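Local coordinates for uncharacterized protein (Klebsiella pneumoniae, PDB 2A2L) that is of unknown function but belongs to the HbpS-like family, named for haem-degrading proteins, and may therefore share a haem-related role, at residues V35-V40 / T46-R51; G118-S123 / L132-A137. One frame throughout, in Å; residues are numbered along the deposited sequence.

Contact 1 (V35-V40 / T46-R51); sequences VVFSVV and TLLIQR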
loop_
_atom_site.group_PDB
_atom_site.type_symbol
_atom_site.label_atom_id
_atom_site.label_comp_id
_atom_site.label_asym_id
_atom_site.label_seq_id
_atom_site.Cartn_x
_atom_site.Cartn_y
_atom_site.Cartn_z
ATOM N N VAL A 35 19.412 -20.622 -3.415
ATOM C CA VAL A 35 18.090 -20.145 -3.807
ATOM C C VAL A 35 17.080 -20.048 -2.668
ATOM O O VAL A 35 17.218 -20.722 -1.656
ATOM C CB VAL A 35 17.508 -20.963 -4.973
ATOM C CG1 VAL A 35 18.439 -20.917 -6.186
ATOM C CG2 VAL A 35 17.214 -22.375 -4.551
ATOM N N VAL A 36 16.049 -19.216 -2.854
ATOM C CA VAL A 36 14.762 -19.409 -2.160
ATOM C C VAL A 36 13.820 -20.420 -2.853
ATOM O O VAL A 36 13.694 -20.412 -4.071
ATOM C CB VAL A 36 14.072 -18.071 -1.912
ATOM C CG1 VAL A 36 12.956 -18.184 -0.845
ATOM C CG2 VAL A 36 15.114 -17.049 -1.486
ATOM N N PHE A 37 13.165 -21.282 -2.066
ATOM C CA PHE A 37 12.139 -22.208 -2.568
ATOM C C PHE A 37 10.825 -21.926 -1.878
ATOM O O PHE A 37 10.776 -21.747 -0.650
ATOM C CB PHE A 37 12.522 -23.666 -2.297
ATOM C CG PHE A 37 11.527 -24.692 -2.835
ATOM C CD1 PHE A 37 11.229 -24.755 -4.213
ATOM C CD2 PHE A 37 10.923 -25.621 -1.972
ATOM C CE1 PHE A 37 10.323 -25.707 -4.732
ATOM C CE2 PHE A 37 10.013 -26.600 -2.464
ATOM C CZ PHE A 37 9.715 -26.647 -3.852
ATOM N N SER A 38 9.758 -21.886 -2.665
ATOM C CA SER A 38 8.425 -21.703 -2.102
ATOM C C SER A 38 7.474 -22.710 -2.676
ATOM O O SER A 38 7.694 -23.171 -3.784
ATOM C CB SER A 38 7.927 -20.297 -2.327
ATOM O OG SER A 38 8.889 -19.386 -1.852
ATOM N N VAL A 39 6.456 -23.073 -1.888
ATOM C CA VAL A 39 5.341 -23.907 -2.331
ATOM C C VAL A 39 4.065 -23.323 -1.783
ATOM O O VAL A 39 3.968 -23.036 -0.597
ATOM C CB VAL A 39 5.396 -25.392 -1.812
ATOM C CG1 VAL A 39 4.226 -26.218 -2.422
ATOM C CG2 VAL A 39 6.712 -26.062 -2.141
ATOM N N VAL A 40 3.076 -23.165 -2.653
ATOM C CA VAL A 40 1.740 -22.757 -2.228
ATOM C C VAL A 40 0.792 -23.937 -2.366
ATOM O O VAL A 40 0.971 -24.792 -3.246
ATOM C CB VAL A 40 1.230 -21.534 -3.034
ATOM C CG1 VAL A 40 2.084 -20.284 -2.696
ATOM C CG2 VAL A 40 1.256 -21.813 -4.555
ATOM N N THR A 46 0.365 -19.922 1.027
ATOM C CA THR A 46 1.707 -20.237 1.394
ATOM C C THR A 46 1.702 -21.484 2.263
ATOM O O THR A 46 1.049 -21.510 3.302
ATOM C CB THR A 46 2.315 -19.072 2.173
ATOM O OG1 THR A 46 1.983 -17.849 1.522
ATOM C CG2 THR A 46 3.808 -19.195 2.261
ATOM N N LEU A 47 2.392 -22.525 1.813
ATOM C CA LEU A 47 2.685 -23.672 2.670
ATOM C C LEU A 47 4.092 -23.495 3.196
ATOM O O LEU A 47 4.302 -23.490 4.394
ATOM C CB LEU A 47 2.601 -24.990 1.883
ATOM C CG LEU A 47 1.238 -25.549 1.498
ATOM C CD1 LEU A 47 1.396 -26.770 0.575
ATOM C CD2 LEU A 47 0.458 -25.916 2.738
ATOM N N LEU A 48 5.052 -23.336 2.292
ATOM C CA LEU A 48 6.458 -23.258 2.667
ATOM C C LEU A 48 7.172 -22.116 1.943
ATOM O O LEU A 48 6.937 -21.891 0.755
ATOM C CB LEU A 48 7.157 -24.570 2.348
ATOM C CG LEU A 48 8.537 -24.788 2.968
ATOM C CD1 LEU A 48 8.598 -26.204 3.496
ATOM C CD2 LEU A 48 9.625 -24.575 1.929
ATOM N N ILE A 49 8.043 -21.414 2.675
ATOM C CA ILE A 49 9.122 -20.599 2.086
ATOM C C ILE A 49 10.452 -20.903 2.760
ATOM O O ILE A 49 10.547 -20.811 3.969
ATOM C CB ILE A 49 8.858 -19.101 2.267
ATOM C CG1 ILE A 49 7.614 -18.681 1.507
ATOM C CG2 ILE A 49 10.091 -18.266 1.881
ATOM C CD1 ILE A 49 7.160 -17.244 1.832
ATOM N N GLN A 50 11.475 -21.235 1.980
ATOM C CA GLN A 50 12.771 -21.618 2.522
ATOM C C GLN A 50 13.958 -20.974 1.810
ATOM O O GLN A 50 14.167 -21.195 0.613
ATOM C CB GLN A 50 12.922 -23.129 2.450
ATOM C CG GLN A 50 14.240 -23.617 2.949
ATOM C CD GLN A 50 14.297 -25.104 3.045
ATOM O OE1 GLN A 50 13.716 -25.686 3.959
ATOM N NE2 GLN A 50 14.993 -25.743 2.099
ATOM N N ARG A 51 14.730 -20.190 2.560
ATOM C CA ARG A 51 15.824 -19.406 1.996
ATOM C C ARG A 51 17.213 -19.913 2.419
ATOM O O ARG A 51 17.566 -19.906 3.598
ATOM C CB ARG A 51 15.672 -17.906 2.281
ATOM C CG ARG A 51 16.831 -17.086 1.706
ATOM C CD ARG A 51 16.652 -15.576 1.821
ATOM N NE ARG A 51 17.075 -15.054 3.128
ATOM C CZ ARG A 51 18.339 -14.846 3.498
ATOM N NH1 ARG A 51 19.347 -15.114 2.672
ATOM N NH2 ARG A 51 18.602 -14.360 4.705
HETATM O O HOH W 1 15.556 -23.315 -0.805
#

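Contact 2 (G118-S123 / L132-A137); sequences GAVGVS and LLAQCA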
loop_
_atom_site.group_PDB
_atom_site.type_symbol
_atom_site.label_atom_id
_atom_site.label_comp_id
_atom_site.label_asym_id
_atom_site.label_seq_id
_atom_site.Cartn_x
_atom_site.Cartn_y
_atom_site.Cartn_z
ATOM N N GLY A 118 -1.597 -26.944 -6.510
ATOM C CA GLY A 118 -0.623 -26.070 -5.884
ATOM C C GLY A 118 0.393 -25.625 -6.906
ATOM O O GLY A 118 0.199 -25.841 -8.105
ATOM N N ALA A 119 1.469 -24.999 -6.432
ATOM C CA ALA A 119 2.598 -24.645 -7.282
ATOM C C ALA A 119 3.878 -24.422 -6.498
ATOM O O ALA A 119 3.851 -24.257 -5.276
ATOM C CB ALA A 119 2.283 -23.413 -8.068
ATOM N N VAL A 120 4.998 -24.416 -7.219
ATOM C CA VAL A 120 6.307 -24.153 -6.635
ATOM C C VAL A 120 6.918 -22.916 -7.286
ATOM O O VAL A 120 6.480 -22.478 -8.344
ATOM C CB VAL A 120 7.282 -25.393 -6.765
ATOM C CG1 VAL A 120 6.656 -26.672 -6.182
ATOM C CG2 VAL A 120 7.697 -25.635 -8.234
ATOM N N GLY A 121 7.923 -22.359 -6.627
ATOM C CA GLY A 121 8.630 -21.170 -7.088
ATOM C C GLY A 121 10.067 -21.203 -6.577
ATOM O O GLY A 121 10.307 -21.497 -5.407
ATOM N N VAL A 122 11.024 -20.938 -7.466
ATOM C CA VAL A 122 12.453 -20.871 -7.105
ATOM C C VAL A 122 13.007 -19.527 -7.575
ATOM O O VAL A 122 12.668 -19.047 -8.656
ATOM C CB VAL A 122 13.261 -22.041 -7.751
ATOM C CG1 VAL A 122 14.768 -21.866 -7.556
ATOM C CG2 VAL A 122 12.855 -23.363 -7.148
ATOM N N SER A 123 13.840 -18.902 -6.760
ATOM C CA SER A 123 14.441 -17.637 -7.151
ATOM C C SER A 123 15.830 -17.536 -6.573
ATOM O O SER A 123 16.093 -18.100 -5.519
ATOM C CB SER A 123 13.585 -16.462 -6.693
ATOM O OG SER A 123 14.117 -15.236 -7.154
ATOM N N LEU A 132 15.015 -25.013 -13.633
ATOM C CA LEU A 132 15.619 -26.353 -13.591
ATOM C C LEU A 132 15.421 -26.950 -12.197
ATOM O O LEU A 132 15.294 -28.164 -12.037
ATOM C CB LEU A 132 17.126 -26.267 -13.917
ATOM C CG LEU A 132 18.029 -27.515 -13.753
ATOM C CD1 LEU A 132 19.136 -27.568 -14.829
ATOM C CD2 LEU A 132 18.707 -27.593 -12.389
ATOM N N LEU A 133 15.413 -26.072 -11.195
ATOM C CA LEU A 133 15.289 -26.476 -9.808
ATOM C C LEU A 133 13.820 -26.596 -9.465
ATOM O O LEU A 133 13.445 -27.296 -8.525
ATOM C CB LEU A 133 15.955 -25.451 -8.893
ATOM C CG LEU A 133 17.461 -25.274 -9.020
ATOM C CD1 LEU A 133 17.910 -24.193 -8.116
ATOM C CD2 LEU A 133 18.190 -26.560 -8.706
ATOM N N ALA A 134 12.992 -25.904 -10.245
ATOM C CA ALA A 134 11.561 -25.958 -10.089
ATOM C C ALA A 134 11.017 -27.266 -10.646
ATOM O O ALA A 134 10.179 -27.894 -10.004
ATOM C CB ALA A 134 10.912 -24.757 -10.751
ATOM N N GLN A 135 11.508 -27.682 -11.818
ATOM C CA GLN A 135 11.185 -29.004 -12.389
ATOM C C GLN A 135 11.724 -30.141 -11.522
ATOM O O GLN A 135 11.064 -31.138 -11.320
ATOM C CB GLN A 135 11.721 -29.135 -13.820
ATOM C CG GLN A 135 11.120 -30.299 -14.636
ATOM C CD GLN A 135 9.581 -30.249 -14.784
ATOM O OE1 GLN A 135 8.873 -31.225 -14.481
ATOM N NE2 GLN A 135 9.068 -29.117 -15.266
ATOM N N CYS A 136 12.931 -29.947 -11.013
ATOM C CA CYS A 136 13.568 -30.793 -10.031
ATOM C C CYS A 136 12.675 -31.084 -8.827
ATOM O O CYS A 136 12.604 -32.213 -8.386
ATOM C CB CYS A 136 14.855 -30.091 -9.605
ATOM S SG CYS A 136 15.692 -30.658 -8.106
ATOM N N ALA A 137 12.000 -30.062 -8.307
ATOM C CA ALA A 137 10.987 -30.233 -7.259
ATOM C C ALA A 137 9.804 -31.097 -7.721
ATOM O O ALA A 137 9.378 -32.002 -7.003
ATOM C CB ALA A 137 10.489 -28.879 -6.769
#

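Contact 1 (V35-V40 / T46-R51)
Phe37 and Gln50 pair through two backbone hydrogen bonds, Phe37 N to Gln50 O at 2.9 Å and Gln50 N to Phe37 O at 2.8 Å, in a beta hairpin whose strands run antiparallel (176°). Val39 repeats the pattern with Leu48, but its carbonyl also takes the N-H of Leu47: Val39 O lies 3.1 Å from Leu48 N and 2.9 Å from Leu47 N, both donors in the carbonyl plane. Two residues opposite one make this a classic beta bulge. Near the other end a water donates to both Val35 O and Gln50 O.

Apolar contacts line both faces. On the face of Ser38, Val36 CG2 rests 3.6 Å from Arg51 CG, while Val36 CG1, anti to its own backbone N (chi1 -163°), meets Ile49 CG2 at 4.0 Å. On the face of Phe37, Leu48 CD2 approaches the ring obliquely, 4.2 Å from Phe37 CD2.

Three polar ends turn elsewhere: Ser38 OG hydrogen-bonds Ser63 OG of helix 59-72, while in the second subunit Gln18 hydrogen-bonds Gln50 OE1 and Asp41 forms a salt bridge with Arg51. Strand 46-51 thus gives one edge to 36-40 and, through Leu48 to Gln50, the other to a strand of that subunit, continuing the sheet across the interface.

Contact 2 (G118-S123 / L132-A137)
Val122 holds CG1 anti to its backbone N (chi1 172°) and CG2 anti to its carbonyl carbon, which sets the two methyls against successive residues of the helix: CG1 lies 3.9 Å from Leu133 CD1, and CG2 lies 4.3 Å from Ala134 CB. Leu133, with CG anti to its own carbonyl carbon (chi1 -65°), presents a side chain that crosses that of Val122 at about a right angle. This is a helix packed on an antiparallel sheet, an alpha+beta arrangement consistent with a GAF-like fold: the segment axes approach to 7.7 Å, at 146° between their directions.

The alternation of the strand decides which residues take part. Val120 and Val122 both point at the helix, whereas Ser123 turns from it, towards helix 59-72 on the other face of the sheet. The CA atoms of Val122 and Ala134 are 6.0 Å apart, and Ala134 and Ala137 meet the valines with their methyls. The contact is wholly apolar between side chains and buried, and Phe37 of the adjacent strand touches Val120, Val122 and Ala137, so the same apolar layer continues onto strand 36-41.

Val120 straddles one helical turn: its CG1 reaches Ala137 CB at 4.5 Å, while its CG2 sits 3.8 Å from the carbonyl oxygen Ala134 O.

Contact 1 closes before contact 2 opens along the chain, and their centres lie 9 Å apart. Both use one antiparallel sheet, ordered 46-51, 36-41, 116-123, 107-111, in which strands 36-41 and 116-123 are neighbours. Probable backbone hydrogen bonds join the contacts directly: Ser38 N is 2.8 Å from Gly121 O, and Val36 N is 2.9 Å from Ser123 O. Contact 1 builds the sheet outward to strand 46-51, where a second subunit extends it; contact 2 covers one face with helix 127-143. Helix 59-72 lies against the opposite face. The central strand pair therefore connects the subunit interface to the chain's own helical layers.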